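PDB 4CCS: CBIX from Paracoccus pantotrophus, which probably inserts ferrous iron into sirohydrochlorin as a CbiX-type chelatase, the terminal step of siroheme biosynthesis in denitrifying bacteria. Local coordinates for residues 5-10 and 60-65; 87-92 and 221-226. All blocks are in the same frame, centred on the assembly; numbering follows the deposited sequence.

Interaction 1 of 2, residues 5-10 and 60-65; sequences VLIVAH and YPLFMA. With EDO (1,2-ethanediol), chain D.
H10 and F63 meet as an offset stack beyond the C-terminal ends of 4-9 and 57-61, the two inner, parallel strands of the sheet in a chelatase-type alpha/beta domain. The planes differ by 12° with centroids 3.9 Å apart; F63 CE1 lies over the centre of the imidazole, whereas H10 NE2 sits above the phenyl nearer its rim. P61 CB covers the opposite phenyl face, so F63 is sandwiched. At the imidazole edge, in plane, ND1 is 2.8 Å from O2 of a 1,2-ethanediol, probably left from crystallisation, which G11 N also binds. F69 adds an edge-to-face contact to H10. An alanine at H10 would probably leave one face of F63 uncovered and the diol O2 without its ring partner. Behind the rings, the backbone ladder fixes the register: Y60 N bonds to L6 O, V8 N to Y60 O, and L62 N to V8 O at 2.8 Å. L62 then centres an inverse gamma turn, and a water that accepts from H10 N lies within hydrogen-bonding distance of L62 O. On the sheet face carrying I7 and Y60, where helix 215-226 packs, I7 CD1 presses on Y60 CB at 3.5 Å. I7 CG2, anti to its backbone N, lies 3.9 Å from L62 CG.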
# COMPACT_ATOMS: atom_id res chain seq x y z
N VAL A 5 -3.66 0.46 19.45
CA VAL A 5 -3.52 0.68 17.99
C VAL A 5 -3.85 -0.59 17.20
O VAL A 5 -3.27 -1.65 17.45
CB VAL A 5 -2.14 1.29 17.57
CG1 VAL A 5 -2.06 1.52 16.06
CG2 VAL A 5 -1.85 2.59 18.32
N LEU A 6 -4.73 -0.46 16.20
CA LEU A 6 -5.07 -1.58 15.33
C LEU A 6 -4.71 -1.23 13.87
O LEU A 6 -5.20 -0.24 13.35
CB LEU A 6 -6.57 -1.92 15.50
CG LEU A 6 -7.10 -3.24 14.93
CD1 LEU A 6 -6.31 -4.47 15.45
CD2 LEU A 6 -8.58 -3.41 15.28
N ILE A 7 -3.82 -2.03 13.26
CA ILE A 7 -3.40 -1.92 11.85
C ILE A 7 -4.41 -2.79 11.10
O ILE A 7 -4.49 -4.00 11.35
CB ILE A 7 -1.95 -2.41 11.62
CG1 ILE A 7 -0.92 -1.78 12.60
CG2 ILE A 7 -1.52 -2.24 10.15
CD1 ILE A 7 -0.87 -0.27 12.78
N VAL A 8 -5.20 -2.16 10.23
CA VAL A 8 -6.32 -2.82 9.54
C VAL A 8 -6.09 -2.94 8.04
O VAL A 8 -5.86 -1.94 7.36
CB VAL A 8 -7.66 -2.10 9.88
CG1 VAL A 8 -8.84 -2.71 9.12
CG2 VAL A 8 -7.93 -2.13 11.38
N ALA A 9 -6.21 -4.17 7.52
CA ALA A 9 -6.14 -4.43 6.09
C ALA A 9 -7.53 -4.69 5.53
O ALA A 9 -8.41 -5.22 6.24
CB ALA A 9 -5.26 -5.63 5.83
N HIS A 10 -7.73 -4.35 4.24
CA HIS A 10 -8.95 -4.70 3.51
C HIS A 10 -8.97 -6.22 3.40
O HIS A 10 -7.92 -6.83 3.23
CB HIS A 10 -8.91 -4.14 2.07
CG HIS A 10 -9.57 -2.82 1.92
ND1 HIS A 10 -10.84 -2.58 2.40
CD2 HIS A 10 -9.10 -1.69 1.33
CE1 HIS A 10 -11.09 -1.31 2.12
NE2 HIS A 10 -10.08 -0.74 1.47
N TYR A 60 -4.89 2.38 12.07
CA TYR A 60 -4.00 2.69 10.94
C TYR A 60 -4.49 1.82 9.76
O TYR A 60 -4.23 0.62 9.74
CB TYR A 60 -2.51 2.45 11.24
CG TYR A 60 -1.60 2.87 10.10
CD1 TYR A 60 -1.28 1.97 9.08
CD2 TYR A 60 -1.07 4.15 10.03
CE1 TYR A 60 -0.45 2.35 8.02
CE2 TYR A 60 -0.23 4.54 8.98
CZ TYR A 60 0.06 3.64 7.97
OH TYR A 60 0.90 4.01 6.95
N PRO A 61 -5.22 2.42 8.81
CA PRO A 61 -5.74 1.64 7.68
C PRO A 61 -4.70 1.44 6.57
O PRO A 61 -4.12 2.41 6.07
CB PRO A 61 -6.95 2.45 7.21
CG PRO A 61 -6.72 3.86 7.69
CD PRO A 61 -5.60 3.85 8.71
N LEU A 62 -4.49 0.18 6.15
CA LEU A 62 -3.59 -0.13 5.03
C LEU A 62 -4.31 0.09 3.69
O LEU A 62 -4.36 -0.80 2.84
CB LEU A 62 -3.06 -1.58 5.13
CG LEU A 62 -2.09 -1.91 6.27
CD1 LEU A 62 -1.75 -3.40 6.27
CD2 LEU A 62 -0.79 -1.10 6.14
N PHE A 63 -4.93 1.27 3.52
CA PHE A 63 -5.68 1.60 2.30
C PHE A 63 -4.84 2.54 1.43
O PHE A 63 -3.95 3.20 1.96
CB PHE A 63 -7.05 2.22 2.65
CG PHE A 63 -7.94 1.46 3.62
CD1 PHE A 63 -7.71 0.11 3.90
CD2 PHE A 63 -9.04 2.07 4.21
CE1 PHE A 63 -8.54 -0.59 4.79
CE2 PHE A 63 -9.87 1.37 5.10
CZ PHE A 63 -9.61 0.04 5.38
N MET A 64 -5.10 2.57 0.11
CA MET A 64 -4.32 3.40 -0.83
C MET A 64 -4.76 4.86 -0.90
O MET A 64 -3.99 5.71 -1.37
CB MET A 64 -4.30 2.77 -2.24
CG MET A 64 -3.69 1.37 -2.31
SD MET A 64 -2.20 1.06 -1.31
CE MET A 64 -1.00 2.12 -2.12
N ALA A 65 -5.99 5.17 -0.48
CA ALA A 65 -6.52 6.54 -0.48
C ALA A 65 -7.67 6.67 0.51
O ALA A 65 -8.12 5.66 1.06
CB ALA A 65 -7.00 6.93 -1.89
C1 EDO D . -13.44 -6.57 2.32
O1 EDO D . -13.22 -7.35 3.49
C2 EDO D . -13.44 -5.09 2.69
O2 EDO D . -12.22 -4.78 3.35
O HOH W 1 -5.39 -3.41 2.90

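Interaction 2 of 2, residues 87-92 and 221-226; sequences RILPPF and ESIKAA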
# COMPACT_ATOMS: atom_id res chain seq x y z
N ARG A 87 -10.53 6.68 16.54
CA ARG A 87 -9.87 7.58 15.61
C ARG A 87 -9.20 6.83 14.45
O ARG A 87 -8.39 5.94 14.68
CB ARG A 87 -8.86 8.45 16.36
CG ARG A 87 -8.22 9.57 15.54
CD ARG A 87 -7.25 10.36 16.40
NE ARG A 87 -6.38 11.21 15.59
CZ ARG A 87 -5.29 11.81 16.05
NH1 ARG A 87 -4.92 11.66 17.32
NH2 ARG A 87 -4.55 12.57 15.25
N ILE A 88 -9.53 7.23 13.21
CA ILE A 88 -8.94 6.64 12.00
C ILE A 88 -7.83 7.56 11.49
O ILE A 88 -8.08 8.70 11.12
CB ILE A 88 -10.01 6.33 10.92
CG1 ILE A 88 -11.12 5.39 11.47
CG2 ILE A 88 -9.35 5.73 9.66
CD1 ILE A 88 -12.42 5.41 10.70
N LEU A 89 -6.61 7.04 11.47
CA LEU A 89 -5.44 7.78 11.01
C LEU A 89 -5.41 7.87 9.47
O LEU A 89 -6.17 7.14 8.82
CB LEU A 89 -4.14 7.11 11.53
CG LEU A 89 -4.01 6.85 13.04
CD1 LEU A 89 -2.63 6.36 13.38
CD2 LEU A 89 -4.38 8.09 13.87
N PRO A 90 -4.54 8.76 8.88
CA PRO A 90 -4.40 8.81 7.43
C PRO A 90 -3.92 7.43 6.93
O PRO A 90 -3.12 6.78 7.60
CB PRO A 90 -3.32 9.88 7.21
CG PRO A 90 -3.55 10.83 8.33
CD PRO A 90 -3.97 9.98 9.50
N PRO A 91 -4.44 6.98 5.78
CA PRO A 91 -4.08 5.65 5.27
C PRO A 91 -2.64 5.51 4.76
O PRO A 91 -1.99 6.51 4.46
CB PRO A 91 -5.11 5.43 4.16
CG PRO A 91 -5.38 6.79 3.65
CD PRO A 91 -5.39 7.65 4.88
N PHE A 92 -2.18 4.25 4.63
CA PHE A 92 -0.87 3.86 4.10
C PHE A 92 -0.52 4.64 2.81
O PHE A 92 0.60 5.13 2.68
CB PHE A 92 -0.87 2.33 3.81
CG PHE A 92 0.38 1.79 3.13
CD1 PHE A 92 1.47 1.38 3.88
CD2 PHE A 92 0.47 1.71 1.75
CE1 PHE A 92 2.63 0.89 3.26
CE2 PHE A 92 1.63 1.24 1.13
CZ PHE A 92 2.70 0.83 1.89
N GLU A 221 6.12 5.76 12.80
CA GLU A 221 6.25 7.23 12.83
C GLU A 221 4.92 7.91 12.68
O GLU A 221 4.68 8.90 13.36
CB GLU A 221 7.30 7.77 11.82
CG GLU A 221 8.72 7.26 12.07
CD GLU A 221 9.34 7.53 13.43
OE1 GLU A 221 8.95 8.51 14.10
OE2 GLU A 221 10.26 6.77 13.82
N SER A 222 4.00 7.33 11.87
CA SER A 222 2.66 7.85 11.70
C SER A 222 1.79 7.67 12.96
O SER A 222 0.99 8.54 13.27
CB SER A 222 1.99 7.25 10.47
OG SER A 222 2.66 7.77 9.32
N ILE A 223 1.99 6.55 13.71
CA ILE A 223 1.29 6.29 14.97
C ILE A 223 1.79 7.30 16.04
O ILE A 223 0.97 7.99 16.66
CB ILE A 223 1.47 4.81 15.45
CG1 ILE A 223 0.76 3.80 14.49
CG2 ILE A 223 0.95 4.64 16.89
CD1 ILE A 223 1.27 2.36 14.63
N LYS A 224 3.12 7.36 16.25
CA LYS A 224 3.81 8.26 17.20
C LYS A 224 3.37 9.72 17.03
O LYS A 224 3.13 10.40 18.02
CB LYS A 224 5.33 8.15 17.05
CG LYS A 224 5.93 6.92 17.72
CD LYS A 224 7.46 6.99 17.79
CE LYS A 224 8.14 6.29 16.64
NZ LYS A 224 9.62 6.27 16.81
N ALA A 225 3.21 10.17 15.77
CA ALA A 225 2.77 11.53 15.42
C ALA A 225 1.31 11.80 15.81
O ALA A 225 0.95 12.96 16.05
CB ALA A 225 2.95 11.77 13.92
N ALA A 226 0.47 10.75 15.87
CA ALA A 226 -0.94 10.87 16.23
C ALA A 226 -1.21 10.73 17.74
O ALA A 226 -2.34 10.98 18.19
CB ALA A 226 -1.77 9.87 15.44
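A226 O accepts a bond from R87 NH1 at 2.8 Å, the one hydrogen bond between the two segments, and a weak one, since the N-H...O angle is just 121°. The arginine reaches it with an extended chain: CG is anti to the backbone N (chi1 -173°), and the run from CG to NE has no kink. The same guanidinium lays one face over the methyl of A226, with NH2 3.9 Å from CB, so the residue meets an N-H donor at its carbonyl and the flat guanidinium face at its methyl. L89 supplies the second grip on that methyl, its CD2 standing 3.5 Å from A226 CB. The other branch, CD1, reaches S222 O at 4.2 Å and I223 CG1 at 4.4 Å. Together these contacts pack the short edge strand 87-88, and the loop that follows it, against the C-terminal helix 215-226, which covers one face of the four-stranded parallel sheet in this alpha/beta half of the chain. The 182 Å² buried is modest, and it centres on A226 and L89: L89 is buried, whereas R87 lies at the exposed margin. On the strand side, R87 and L89 both make backbone hydrogen bonds to I59 of the neighbouring strand, which fixes the points from which their side chains set out. On the helix side, S222 OG bonds to D95. Farther round the helix, K224 NZ makes a salt bridge to E221 OE2 at 3.1 Å, meeting that oxygen from 42° out of the carboxylate plane.

In the fold
From the N terminus, the chain runs through strand 4-9, helix 16-30 and strand 38-43 before strand 57-61 returns beside the first, closing interaction 1 with 49 residues between its segments. Interaction 2 opens later, at 87-92, and closes 128 residues on, after the second four-stranded sheet, when helix 215-226 comes back to the first. The two loops are therefore in series, neither nested nor crossed. They share a sheet in which strand 57-61 lies between 4-9 and 87-88. Interaction 2 ties the C-terminal helix to this N-terminal sheet, and a probable hydrogen bond between P61 O and F92 N, 3.0 Å apart, joins the two contacts.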